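Local atomic coordinates of organic hydroperoxide resistance protein (Deinococcus radiodurans, PDB entry 1USP), a protein that probably detoxifies organic hydroperoxides by reducing them through a reactive cysteine pair, as in other members of the OsmC/Ohr family. Residues 57-60 / 61-64. Numbering follows the deposited sequence.
Sequences CFQG and ALGV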
ATOM      1  N   CYS A  57      -4.283  -7.257   4.109  1.00 18.17           N
ATOM      2  CA  CYS A  57      -4.477  -6.790   5.484  1.00 19.77           C
ATOM      3  C   CYS A  57      -5.843  -7.218   6.005  1.00 20.59           C
ATOM      4  O   CYS A  57      -5.994  -7.600   7.161  1.00 19.52           O
ATOM      5  CB  CYS A  57      -4.367  -5.259   5.515  1.00 21.13           C
ATOM      6  SG  CYS A  57      -4.409  -4.527   7.173  1.00 25.70           S
ATOM      7  N   PHE A  58      -6.844  -7.145   5.135  1.00 20.43           N
ATOM      8  CA  PHE A  58      -8.197  -7.592   5.485  1.00 21.12           C
ATOM      9  C   PHE A  58      -8.228  -9.086   5.731  1.00 20.31           C
ATOM     10  O   PHE A  58      -8.928  -9.541   6.600  1.00 20.04           O
ATOM     11  CB  PHE A  58      -9.211  -7.218   4.403  1.00 21.00           C
ATOM     12  CG  PHE A  58     -10.268  -6.276   4.876  1.00 22.16           C
ATOM     13  CD1 PHE A  58      -9.919  -5.053   5.419  1.00 22.87           C
ATOM     14  CD2 PHE A  58     -11.616  -6.615   4.794  1.00 21.78           C
ATOM     15  CE1 PHE A  58     -10.897  -4.185   5.872  1.00 25.16           C
ATOM     16  CE2 PHE A  58     -12.584  -5.738   5.230  1.00 23.00           C
ATOM     17  CZ  PHE A  58     -12.223  -4.531   5.773  1.00 23.87           C
ATOM     18  N   GLN A  59      -7.462  -9.848   4.962  1.00 22.40           N
ATOM     19  CA  GLN A  59      -7.352 -11.285   5.173  1.00 23.44           C
ATOM     20  C   GLN A  59      -6.678 -11.608   6.507  1.00 24.79           C
ATOM     21  O   GLN A  59      -7.111 -12.526   7.205  1.00 27.08           O
ATOM     22  CB  GLN A  59      -6.606 -11.964   4.012  1.00 24.06           C
ATOM     23  CG  GLN A  59      -7.478 -12.206   2.790  1.00 25.20           C
ATOM     24  CD  GLN A  59      -8.463 -13.375   2.969  1.00 27.25           C
ATOM     25  OE1 GLN A  59      -8.577 -13.933   4.060  1.00 26.97           O
ATOM     26  NE2 GLN A  59      -9.171 -13.736   1.895  1.00 26.57           N
ATOM     27  N   GLY A  60      -5.638 -10.859   6.864  1.00 24.35           N
ATOM     28  CA  GLY A  60      -5.006 -10.993   8.171  1.00 25.40           C
ATOM     29  C   GLY A  60      -5.975 -10.634   9.283  1.00 25.67           C
ATOM     30  O   GLY A  60      -6.066 -11.324  10.318  1.00 26.20           O
ATOM     31  N   ALA A  61      -6.735  -9.566   9.062  1.00 23.51           N
ATOM     32  CA  ALA A  61      -7.751  -9.139  10.028  1.00 24.60           C
ATOM     33  C   ALA A  61      -8.847 -10.201  10.211  1.00 25.99           C
ATOM     34  O   ALA A  61      -9.356 -10.394  11.318  1.00 26.98           O
ATOM     35  CB  ALA A  61      -8.343  -7.850   9.615  1.00 22.66           C
ATOM     36  N   LEU A  62      -9.221 -10.880   9.135  1.00 27.37           N
ATOM     37  CA  LEU A  62     -10.169 -11.983   9.250  1.00 28.73           C
ATOM     38  C   LEU A  62      -9.587 -13.101  10.097  1.00 30.95           C
ATOM     39  O   LEU A  62     -10.314 -13.762  10.830  1.00 32.16           O
ATOM     40  CB  LEU A  62     -10.553 -12.526   7.881  1.00 28.45           C
ATOM     41  CG  LEU A  62     -11.494 -11.597   7.113  1.00 28.54           C
ATOM     42  CD1 LEU A  62     -11.541 -11.997   5.661  1.00 29.37           C
ATOM     43  CD2 LEU A  62     -12.883 -11.615   7.740  1.00 29.12           C
ATOM     44  N   GLY A  63      -8.278 -13.307   9.981  1.00 32.43           N
ATOM     45  CA  GLY A  63      -7.562 -14.276  10.795  1.00 34.75           C
ATOM     46  C   GLY A  63      -7.634 -13.921  12.262  1.00 35.81           C
ATOM     47  O   GLY A  63      -7.910 -14.780  13.099  1.00 36.36           O
ATOM     48  N   VAL A  64      -7.420 -12.639  12.562  1.00 35.79           N
ATOM     49  CA  VAL A  64      -7.465 -12.121  13.924  1.00 36.46           C
ATOM     50  C   VAL A  64      -8.866 -12.273  14.504  1.00 36.79           C
ATOM     51  O   VAL A  64      -9.017 -12.671  15.653  1.00 37.28           O
ATOM     52  CB  VAL A  64      -7.058 -10.625  13.982  1.00 36.46           C
ATOM     53  CG1 VAL A  64      -7.390 -10.014  15.344  1.00 36.51           C
ATOM     54  CG2 VAL A  64      -5.571 -10.468  13.685  1.00 36.43           C
TER
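Four successive i to i+4 hydrogen bonds tie C57-G60 to A61-V64 in unbroken alpha-helix: A61 N to C57 O (2.8 Å), L62 N to F58 O (2.9 Å), G63 N to Q59 O (3.1 Å) and V64 N to G60 O (2.9 Å). They belong to helix 46-68 of the OsmC/Ohr fold, where C57 forms a disulfide with C121; in this family such a pair is the redox centre. One turn on, the A61 methyl sits beyond C57 O, CB 3.4 Å from it, and beside F58 O (3.5 Å); a glycerol, probably from the crystallisation liquor, lies close by. L62 turns its CG beside its own backbone N (chi1 -74°), which brings CG to 3.3 Å from F58 O and lets CD1 reach back toward Q59 while CD2 heads outward. F58 itself leans away onto M114, A117 and H118 of helix 107-120, and L62 joins it against I79 of strand 78-88. Q59, bent at chi2 (-75°), sends NE2 to the backbone of the neighbouring subunit, with a weak second bond to S77 O, and these anchor the amide. L62 CD1 comes up at the side of the amide oxygen, 3.9 Å from Q59 OE1.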